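Local coordinates for argonaute protein (Marinitoga piezophila, PDB 5I4A), which uses short guide RNAs bearing a 5'-hydroxyl to bind complementary single-stranded DNA or RNA targets and cut them with divalent metal ions, manganese being preferred for DNA, at residues Asn443-Ser451 against Pro622-Ala630; Ser288-Ile299 against Ala330-Leu341. All coordinates share one frame; numbering follows the deposited sequence.

Interaction 1: residues Asn443-Ser451 against Pro622-Ala630; sequences NLYIGIDLS and PLHIANKVA
P622, L623, A626 and A630 lay one side of a helix along G447 and D449 of a strand, a buried helix-on-sheet contact in the RNase H fold of the PIWI domain. Strand 443-452 lies inside the mixed sheet, between strands 513-519 and 458-466; the axes of segments 443-451 and 622-630 pass 6.5 Å apart, at 32°. At G447 the helix comes too close for any side chain: a CB there would run into the backbone of P622 and L623, and in its absence CB of P622 comes to 3.4 Å from G447 N. The proline suits the first turn of a helix, where no preceding carbonyl needs its missing N-H. One turn on, the short A626 sets its CB 3.9 Å from CB of D449, while the branched L623 reaches past the glycine, its CD2 3.5 Å from I448 N. With CG anti to the backbone N (chi1 -171°), D449 carries its carboxylate down onto N627, whose amide plane stands 81° from that of the carboxylate. Both residues are inferred to be catalytic, together with E485 and D519, and D449 probably binds both manganese ions, as in relatives. A630 comes near the same carboxylate, its CB 4.0 Å from D449 OD2. A water donates to N627 O at 3.0 Å and, weakly, to D449 OD2 at 3.4 Å.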
loop_
_atom_site.group_PDB
_atom_site.type_symbol
_atom_site.label_atom_id
_atom_site.label_comp_id
_atom_site.label_asym_id
_atom_site.label_seq_id
_atom_site.Cartn_x
_atom_site.Cartn_y
_atom_site.Cartn_z
ATOM N N ASN A 443 4.806 -21.629 14.000
ATOM C CA ASN A 443 4.269 -20.282 14.102
ATOM C C ASN A 443 3.091 -20.095 13.153
ATOM O O ASN A 443 3.046 -20.671 12.062
ATOM C CB ASN A 443 5.354 -19.247 13.799
ATOM C CG ASN A 443 6.592 -19.441 14.653
ATOM O OD1 ASN A 443 6.499 -19.674 15.858
ATOM N ND2 ASN A 443 7.760 -19.352 14.029
ATOM N N LEU A 444 2.133 -19.276 13.586
ATOM C CA LEU A 444 0.947 -18.946 12.805
ATOM C C LEU A 444 1.029 -17.472 12.429
ATOM O O LEU A 444 0.921 -16.596 13.296
ATOM C CB LEU A 444 -0.327 -19.253 13.589
ATOM C CG LEU A 444 -1.651 -18.811 12.961
ATOM C CD1 LEU A 444 -1.819 -19.430 11.587
ATOM C CD2 LEU A 444 -2.822 -19.171 13.863
ATOM N N TYR A 445 1.225 -17.204 11.142
ATOM C CA TYR A 445 1.394 -15.848 10.639
ATOM C C TYR A 445 0.054 -15.336 10.125
ATOM O O TYR A 445 -0.516 -15.905 9.190
ATOM C CB TYR A 445 2.459 -15.814 9.543
ATOM C CG TYR A 445 3.787 -16.376 10.005
ATOM C CD1 TYR A 445 4.615 -15.647 10.846
ATOM C CD2 TYR A 445 4.204 -17.642 9.614
ATOM C CE1 TYR A 445 5.825 -16.156 11.280
ATOM C CE2 TYR A 445 5.416 -18.162 10.045
ATOM C CZ TYR A 445 6.220 -17.413 10.876
ATOM O OH TYR A 445 7.424 -17.919 11.310
ATOM N N ILE A 446 -0.438 -14.261 10.737
ATOM C CA ILE A 446 -1.763 -13.717 10.468
ATOM C C ILE A 446 -1.614 -12.252 10.084
ATOM O O ILE A 446 -0.878 -11.505 10.738
ATOM C CB ILE A 446 -2.685 -13.873 11.693
ATOM C CG1 ILE A 446 -2.945 -15.354 11.982
ATOM C CG2 ILE A 446 -3.996 -13.130 11.486
ATOM C CD1 ILE A 446 -3.659 -15.601 13.294
ATOM N N GLY A 447 -2.303 -11.848 9.022
ATOM C CA GLY A 447 -2.347 -10.455 8.596
ATOM C C GLY A 447 -3.740 -9.891 8.810
ATOM O O GLY A 447 -4.734 -10.593 8.618
ATOM N N ILE A 448 -3.804 -8.621 9.208
ATOM C CA ILE A 448 -5.061 -7.967 9.562
ATOM C C ILE A 448 -5.184 -6.675 8.767
ATOM O O ILE A 448 -4.348 -5.775 8.908
ATOM C CB ILE A 448 -5.154 -7.666 11.067
ATOM C CG1 ILE A 448 -4.902 -8.928 11.892
ATOM C CG2 ILE A 448 -6.512 -7.061 11.402
ATOM C CD1 ILE A 448 -5.899 -10.026 11.641
ATOM N N ASP A 449 -6.236 -6.574 7.953
ATOM C CA ASP A 449 -6.596 -5.342 7.256
ATOM C C ASP A 449 -7.961 -4.906 7.773
ATOM O O ASP A 449 -8.974 -5.557 7.495
ATOM C CB ASP A 449 -6.618 -5.543 5.739
ATOM C CG ASP A 449 -6.780 -4.234 4.967
ATOM O OD1 ASP A 449 -7.427 -3.294 5.477
ATOM O OD2 ASP A 449 -6.258 -4.147 3.836
ATOM N N LEU A 450 -7.987 -3.800 8.514
ATOM C CA LEU A 450 -9.210 -3.313 9.141
ATOM C C LEU A 450 -9.242 -1.795 9.043
ATOM O O LEU A 450 -8.357 -1.118 9.576
ATOM C CB LEU A 450 -9.296 -3.773 10.599
ATOM C CG LEU A 450 -10.491 -3.303 11.430
ATOM C CD1 LEU A 450 -10.982 -4.409 12.343
ATOM C CD2 LEU A 450 -10.085 -2.105 12.245
ATOM N N SER A 451 -10.265 -1.264 8.376
ATOM C CA SER A 451 -10.405 0.170 8.166
ATOM C C SER A 451 -11.792 0.630 8.601
ATOM O O SER A 451 -12.746 -0.152 8.647
ATOM C CB SER A 451 -10.164 0.550 6.699
ATOM O OG SER A 451 -11.079 -0.111 5.842
ATOM N N PRO A 622 0.930 -12.669 4.497
ATOM C CA PRO A 622 -0.416 -12.546 5.089
ATOM C C PRO A 622 -1.010 -11.152 4.958
ATOM O O PRO A 622 -2.212 -11.021 4.697
ATOM C CB PRO A 622 -0.191 -12.941 6.556
ATOM C CG PRO A 622 1.276 -12.816 6.784
ATOM C CD PRO A 622 1.905 -13.178 5.480
ATOM N N LEU A 623 -0.200 -10.104 5.128
ATOM C CA LEU A 623 -0.702 -8.745 4.942
ATOM C C LEU A 623 -0.972 -8.452 3.476
ATOM O O LEU A 623 -1.950 -7.770 3.143
ATOM C CB LEU A 623 0.292 -7.731 5.504
ATOM C CG LEU A 623 0.159 -7.351 6.975
ATOM C CD1 LEU A 623 0.998 -6.122 7.242
ATOM C CD2 LEU A 623 -1.294 -7.099 7.334
ATOM N N HIS A 624 -0.102 -8.936 2.587
ATOM C CA HIS A 624 -0.345 -8.788 1.155
ATOM C C HIS A 624 -1.690 -9.387 0.765
ATOM O O HIS A 624 -2.456 -8.781 0.005
ATOM C CB HIS A 624 0.782 -9.448 0.365
ATOM C CG HIS A 624 0.568 -9.435 -1.115
ATOM N ND1 HIS A 624 0.958 -8.381 -1.914
ATOM C CD2 HIS A 624 -0.008 -10.340 -1.940
ATOM C CE1 HIS A 624 0.637 -8.641 -3.169
ATOM N NE2 HIS A 624 0.050 -9.824 -3.212
ATOM N N ILE A 625 -2.000 -10.572 1.288
ATOM C CA ILE A 625 -3.282 -11.206 1.000
ATOM C C ILE A 625 -4.427 -10.380 1.571
ATOM O O ILE A 625 -5.423 -10.110 0.888
ATOM C CB ILE A 625 -3.299 -12.643 1.551
ATOM C CG1 ILE A 625 -2.177 -13.476 0.927
ATOM C CG2 ILE A 625 -4.648 -13.283 1.302
ATOM C CD1 ILE A 625 -1.768 -14.670 1.767
ATOM N N ALA A 626 -4.299 -9.965 2.835
ATOM C CA ALA A 626 -5.378 -9.236 3.493
ATOM C C ALA A 626 -5.698 -7.936 2.765
ATOM O O ALA A 626 -6.872 -7.601 2.567
ATOM C CB ALA A 626 -5.015 -8.960 4.951
ATOM N N ASN A 627 -4.668 -7.190 2.357
ATOM C CA ASN A 627 -4.907 -5.980 1.577
ATOM C C ASN A 627 -5.596 -6.305 0.256
ATOM O O ASN A 627 -6.555 -5.629 -0.135
ATOM C CB ASN A 627 -3.593 -5.238 1.319
ATOM C CG ASN A 627 -3.049 -4.549 2.561
ATOM O OD1 ASN A 627 -3.725 -4.463 3.588
ATOM N ND2 ASN A 627 -1.829 -4.039 2.464
ATOM N N LYS A 628 -5.123 -7.343 -0.441
ATOM C CA LYS A 628 -5.659 -7.661 -1.761
ATOM C C LYS A 628 -7.102 -8.145 -1.683
ATOM O O LYS A 628 -7.947 -7.724 -2.481
ATOM C CB LYS A 628 -4.782 -8.709 -2.449
ATOM C CG LYS A 628 -3.642 -8.129 -3.268
ATOM C CD LYS A 628 -4.174 -7.276 -4.405
ATOM C CE LYS A 628 -3.053 -6.738 -5.279
ATOM N NZ LYS A 628 -2.555 -7.755 -6.245
ATOM N N VAL A 629 -7.406 -9.032 -0.732
ATOM C CA VAL A 629 -8.761 -9.570 -0.632
ATOM C C VAL A 629 -9.743 -8.488 -0.196
ATOM O O VAL A 629 -10.895 -8.460 -0.645
ATOM C CB VAL A 629 -8.787 -10.785 0.313
ATOM C CG1 VAL A 629 -10.216 -11.249 0.553
ATOM C CG2 VAL A 629 -7.957 -11.918 -0.273
ATOM N N ALA A 630 -9.306 -7.576 0.673
ATOM C CA ALA A 630 -10.177 -6.484 1.094
ATOM C C ALA A 630 -10.437 -5.486 -0.027
ATOM O O ALA A 630 -11.421 -4.741 0.037
ATOM C CB ALA A 630 -9.571 -5.760 2.297
HETATM O O HOH W 1 -6.645 -2.813 0.741
#

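Interaction 2: residues Ser288-Ile299 against Ala330-Leu341; sequences SFYKNEQPLKAI and AAELGFSKVEFL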
loop_
_atom_site.group_PDB
_atom_site.type_symbol
_atom_site.label_atom_id
_atom_site.label_comp_id
_atom_site.label_asym_id
_atom_site.label_seq_id
_atom_site.Cartn_x
_atom_site.Cartn_y
_atom_site.Cartn_z
ATOM N N SER A 288 13.743 -26.699 -10.524
ATOM C CA SER A 288 12.395 -27.256 -10.453
ATOM C C SER A 288 11.686 -26.905 -9.150
ATOM O O SER A 288 12.330 -26.499 -8.177
ATOM C CB SER A 288 12.437 -28.777 -10.650
ATOM O OG SER A 288 11.138 -29.299 -10.891
ATOM N N PHE A 289 10.356 -27.036 -9.136
ATOM C CA PHE A 289 9.581 -26.834 -7.917
ATOM C C PHE A 289 10.137 -27.689 -6.787
ATOM O O PHE A 289 10.509 -28.846 -6.993
ATOM C CB PHE A 289 8.109 -27.202 -8.133
ATOM C CG PHE A 289 7.251 -26.077 -8.645
ATOM C CD1 PHE A 289 7.805 -24.984 -9.292
ATOM C CD2 PHE A 289 5.876 -26.119 -8.472
ATOM C CE1 PHE A 289 7.001 -23.957 -9.759
ATOM C CE2 PHE A 289 5.067 -25.096 -8.934
ATOM C CZ PHE A 289 5.630 -24.014 -9.578
ATOM N N TYR A 290 10.182 -27.110 -5.584
ATOM C CA TYR A 290 10.521 -27.885 -4.394
ATOM C C TYR A 290 9.654 -29.135 -4.289
ATOM O O TYR A 290 10.145 -30.222 -3.964
ATOM C CB TYR A 290 10.363 -27.010 -3.150
ATOM C CG TYR A 290 10.679 -27.700 -1.840
ATOM C CD1 TYR A 290 11.986 -28.035 -1.507
ATOM C CD2 TYR A 290 9.673 -27.993 -0.928
ATOM C CE1 TYR A 290 12.279 -28.657 -0.307
ATOM C CE2 TYR A 290 9.957 -28.613 0.275
ATOM C CZ TYR A 290 11.262 -28.944 0.578
ATOM O OH TYR A 290 11.552 -29.563 1.773
ATOM N N LYS A 291 8.365 -29.001 -4.585
ATOM C CA LYS A 291 7.437 -30.121 -4.582
ATOM C C LYS A 291 6.484 -29.969 -5.755
ATOM O O LYS A 291 5.838 -28.927 -5.901
ATOM C CB LYS A 291 6.651 -30.186 -3.268
ATOM C CG LYS A 291 5.665 -31.336 -3.184
ATOM C CD LYS A 291 4.504 -30.969 -2.277
ATOM C CE LYS A 291 4.029 -32.155 -1.458
ATOM N NZ LYS A 291 4.351 -31.974 -0.014
ATOM N N ASN A 292 6.412 -30.999 -6.593
ATOM C CA ASN A 292 5.456 -31.017 -7.691
ATOM C C ASN A 292 5.016 -32.452 -7.953
ATOM O O ASN A 292 4.238 -33.014 -7.174
ATOM C CB ASN A 292 6.058 -30.383 -8.949
ATOM C CG ASN A 292 4.998 -29.945 -9.949
ATOM O OD1 ASN A 292 3.955 -30.585 -10.088
ATOM N ND2 ASN A 292 5.263 -28.848 -10.652
ATOM N N GLU A 293 5.527 -33.056 -9.030
ATOM C CA GLU A 293 5.122 -34.395 -9.464
ATOM C C GLU A 293 3.618 -34.472 -9.708
ATOM O O GLU A 293 3.013 -35.541 -9.598
ATOM C CB GLU A 293 5.550 -35.479 -8.465
ATOM C CG GLU A 293 7.005 -35.415 -8.016
ATOM C CD GLU A 293 7.190 -34.604 -6.746
ATOM O OE1 GLU A 293 7.870 -33.558 -6.803
ATOM O OE2 GLU A 293 6.648 -35.010 -5.693
ATOM N N GLN A 294 3.005 -33.334 -10.038
ATOM C CA GLN A 294 1.574 -33.225 -10.263
ATOM C C GLN A 294 1.287 -32.971 -11.738
ATOM O O GLN A 294 2.117 -32.396 -12.450
ATOM C CB GLN A 294 0.970 -32.085 -9.433
ATOM C CG GLN A 294 1.304 -32.144 -7.948
ATOM C CD GLN A 294 0.648 -33.320 -7.247
ATOM O OE1 GLN A 294 1.301 -34.078 -6.526
ATOM N NE2 GLN A 294 -0.653 -33.472 -7.452
ATOM N N PRO A 295 0.126 -33.395 -12.233
ATOM C CA PRO A 295 -0.231 -33.088 -13.621
ATOM C C PRO A 295 -0.731 -31.659 -13.761
ATOM O O PRO A 295 -1.388 -31.114 -12.870
ATOM C CB PRO A 295 -1.343 -34.098 -13.928
ATOM C CG PRO A 295 -1.984 -34.343 -12.601
ATOM C CD PRO A 295 -0.876 -34.257 -11.579
ATOM N N LEU A 296 -0.394 -31.049 -14.894
ATOM C CA LEU A 296 -0.924 -29.748 -15.283
ATOM C C LEU A 296 -2.019 -29.985 -16.317
ATOM O O LEU A 296 -1.735 -30.380 -17.452
ATOM C CB LEU A 296 0.179 -28.852 -15.839
ATOM C CG LEU A 296 -0.251 -27.458 -16.305
ATOM C CD1 LEU A 296 -0.899 -26.684 -15.168
ATOM C CD2 LEU A 296 0.933 -26.690 -16.874
ATOM N N LYS A 297 -3.266 -29.761 -15.915
ATOM C CA LYS A 297 -4.428 -29.976 -16.766
ATOM C C LYS A 297 -5.077 -28.636 -17.087
ATOM O O LYS A 297 -5.128 -27.745 -16.235
ATOM C CB LYS A 297 -5.433 -30.912 -16.086
ATOM C CG LYS A 297 -4.880 -32.312 -15.828
ATOM C CD LYS A 297 -5.876 -33.195 -15.092
ATOM C CE LYS A 297 -6.144 -32.680 -13.689
ATOM N NZ LYS A 297 -6.995 -33.617 -12.903
ATOM N N ALA A 298 -5.572 -28.493 -18.317
ATOM C CA ALA A 298 -6.071 -27.195 -18.745
ATOM C C ALA A 298 -7.069 -27.345 -19.884
ATOM O O ALA A 298 -7.042 -28.326 -20.631
ATOM C CB ALA A 298 -4.916 -26.282 -19.178
ATOM N N ILE A 299 -7.954 -26.354 -19.995
ATOM C CA ILE A 299 -8.831 -26.175 -21.146
ATOM C C ILE A 299 -8.804 -24.698 -21.526
ATOM O O ILE A 299 -8.331 -23.850 -20.768
ATOM C CB ILE A 299 -10.280 -26.643 -20.882
ATOM C CG1 ILE A 299 -10.867 -25.931 -19.661
ATOM C CG2 ILE A 299 -10.340 -28.159 -20.721
ATOM C CD1 ILE A 299 -12.318 -26.281 -19.398
ATOM N N ALA A 330 6.859 -26.215 -18.123
ATOM C CA ALA A 330 6.175 -27.154 -17.240
ATOM C C ALA A 330 7.091 -28.304 -16.842
ATOM O O ALA A 330 7.059 -28.764 -15.695
ATOM C CB ALA A 330 4.907 -27.680 -17.913
ATOM N N ALA A 331 7.909 -28.787 -17.779
ATOM C CA ALA A 331 8.896 -29.807 -17.441
ATOM C C ALA A 331 9.934 -29.261 -16.467
ATOM O O ALA A 331 10.266 -29.907 -15.466
ATOM C CB ALA A 331 9.564 -30.330 -18.712
ATOM N N GLU A 332 10.448 -28.058 -16.740
ATOM C CA GLU A 332 11.456 -27.463 -15.866
ATOM C C GLU A 332 10.923 -27.241 -14.459
ATOM O O GLU A 332 11.679 -27.339 -13.488
ATOM C CB GLU A 332 11.952 -26.142 -16.457
ATOM C CG GLU A 332 12.931 -26.305 -17.611
ATOM C CD GLU A 332 13.141 -25.021 -18.391
ATOM O OE1 GLU A 332 13.667 -25.092 -19.521
ATOM O OE2 GLU A 332 12.775 -23.939 -17.881
ATOM N N LEU A 333 9.631 -26.946 -14.326
ATOM C CA LEU A 333 9.048 -26.707 -13.014
ATOM C C LEU A 333 8.653 -27.990 -12.296
ATOM O O LEU A 333 8.294 -27.932 -11.116
ATOM C CB LEU A 333 7.838 -25.778 -13.140
ATOM C CG LEU A 333 8.188 -24.353 -13.572
ATOM C CD1 LEU A 333 6.941 -23.493 -13.640
ATOM C CD2 LEU A 333 9.228 -23.734 -12.637
ATOM N N GLY A 334 8.712 -29.137 -12.962
ATOM C CA GLY A 334 8.487 -30.406 -12.307
ATOM C C GLY A 334 7.106 -31.008 -12.452
ATOM O O GLY A 334 6.760 -31.903 -11.670
ATOM N N PHE A 335 6.308 -30.553 -13.415
ATOM C CA PHE A 335 5.007 -31.168 -13.646
ATOM C C PHE A 335 5.187 -32.557 -14.245
ATOM O O PHE A 335 5.993 -32.754 -15.158
ATOM C CB PHE A 335 4.155 -30.301 -14.575
ATOM C CG PHE A 335 3.674 -29.025 -13.948
ATOM C CD1 PHE A 335 2.634 -29.039 -13.033
ATOM C CD2 PHE A 335 4.250 -27.811 -14.281
ATOM C CE1 PHE A 335 2.186 -27.867 -12.454
ATOM C CE2 PHE A 335 3.808 -26.638 -13.705
ATOM C CZ PHE A 335 2.773 -26.667 -12.791
ATOM N N SER A 336 4.439 -33.526 -13.713
ATOM C CA SER A 336 4.511 -34.885 -14.242
ATOM C C SER A 336 4.115 -34.921 -15.712
ATOM O O SER A 336 4.761 -35.596 -16.521
ATOM C CB SER A 336 3.623 -35.819 -13.419
ATOM O OG SER A 336 2.258 -35.452 -13.516
ATOM N N LYS A 337 3.072 -34.181 -16.081
ATOM C CA LYS A 337 2.654 -34.129 -17.474
ATOM C C LYS A 337 1.738 -32.932 -17.691
ATOM O O LYS A 337 1.208 -32.342 -16.744
ATOM C CB LYS A 337 1.950 -35.422 -17.892
ATOM C CG LYS A 337 0.674 -35.653 -17.123
ATOM C CD LYS A 337 0.014 -36.968 -17.488
ATOM C CE LYS A 337 -1.434 -36.941 -17.128
ATOM N NZ LYS A 337 -2.045 -38.299 -17.256
ATOM N N VAL A 338 1.566 -32.585 -18.964
ATOM C CA VAL A 338 0.642 -31.546 -19.400
ATOM C C VAL A 338 -0.481 -32.220 -20.172
ATOM O O VAL A 338 -0.224 -33.017 -21.083
ATOM C CB VAL A 338 1.349 -30.486 -20.262
ATOM C CG1 VAL A 338 0.377 -29.377 -20.648
ATOM C CG2 VAL A 338 2.551 -29.920 -19.523
ATOM N N GLU A 339 -1.721 -31.907 -19.807
ATOM C CA GLU A 339 -2.879 -32.569 -20.390
ATOM C C GLU A 339 -3.960 -31.537 -20.663
ATOM O O GLU A 339 -4.416 -30.851 -19.745
ATOM C CB GLU A 339 -3.408 -33.664 -19.462
ATOM C CG GLU A 339 -4.652 -34.364 -19.974
ATOM C CD GLU A 339 -5.107 -35.479 -19.056
ATOM O OE1 GLU A 339 -6.006 -36.250 -19.453
ATOM O OE2 GLU A 339 -4.562 -35.586 -17.937
ATOM N N PHE A 340 -4.373 -31.432 -21.918
ATOM C CA PHE A 340 -5.488 -30.579 -22.301
ATOM C C PHE A 340 -6.719 -31.463 -22.445
ATOM O O PHE A 340 -6.809 -32.271 -23.374
ATOM C CB PHE A 340 -5.168 -29.813 -23.580
ATOM C CG PHE A 340 -4.018 -28.865 -23.423
ATOM C CD1 PHE A 340 -4.168 -27.697 -22.696
ATOM C CD2 PHE A 340 -2.780 -29.153 -23.968
ATOM C CE1 PHE A 340 -3.111 -26.824 -22.529
ATOM C CE2 PHE A 340 -1.718 -28.281 -23.805
ATOM C CZ PHE A 340 -1.886 -27.118 -23.083
ATOM N N LEU A 341 -7.644 -31.334 -21.497
ATOM C CA LEU A 341 -8.839 -32.163 -21.487
ATOM C C LEU A 341 -9.736 -31.807 -22.662
ATOM O O LEU A 341 -9.922 -30.632 -22.986
ATOM C CB LEU A 341 -9.605 -31.972 -20.180
ATOM C CG LEU A 341 -8.806 -31.969 -18.876
ATOM C CD1 LEU A 341 -9.740 -31.734 -17.703
ATOM C CD2 LEU A 341 -8.042 -33.271 -18.703
HETATM O O HOH W 2 11.662 -30.788 -13.724
#
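N292 and F335 meet in the tight half of this contact, where the turn ending helix 325-333 closes on the chain leading into strand 295-302. The helix finishes in a Schellman motif at G334, whose positive phi (99°) favours glycine; a CB would also strike OG of S288. L333 O is gripped twice, by F289 N at 3.0 Å and N292 ND2 at 3.2 Å, the two donors arriving from opposite faces of the carbonyl plane. Having CG anti to the backbone N (chi1 -160°) also brings that same ND2 to 3.5 Å above the centre of the F335 ring, the amide turned 80° to it, while CB of L296 makes a CH-pi contact with the other face. Asparagine suits the place because its OD1 meanwhile accepts from Q294 N at 2.9 Å in an Asx turn. Replacing it by alanine would probably cost L333 O one of its donors, leave Q294 N without its acceptor and uncover one face of the F335 ring. Beyond the turn the two chains become parallel strands: L296 N meets K337 O at 2.8 Å in a nearly straight bond, and E339 N returns to L296 O, also at 2.8 Å. L296, A298, V338 and F340 share the apolar face, with CB of A298 3.8 Å from CE1 of F340. The other face is looser and more polar: K297 and E339 run side by side without their charges touching, the lysine pairing instead with D371, and K337 is exposed. Helices between the strands make this a beta-alpha-beta connection of the parallel Mid sheet; V338 and F340 rest on F326 and Y327 of helix 325-333, while L296, L333 and F335 pack against helix 412-424.

In the fold
Interaction 2 closes before interaction 1 opens along the chain, and their centres lie about 30 Å apart, with nearest atoms about 15 Å from each other. Interaction 2 joins the end of linker L2 to the Mid domain, away from the annotated sites and about 10 Å from the bound nucleic acid at its nearest atom. Interaction 1, in the PIWI domain, comes within about 5 Å of the nucleic acid and holds two of the inferred catalytic residues; the side chain of N627 is about 3 Å from that of D519, whereas the side chain of E485 is about 11 Å from that of I448. Interaction 1 thus belongs to the inferred cleavage site; interaction 2 is structural packing remote from it.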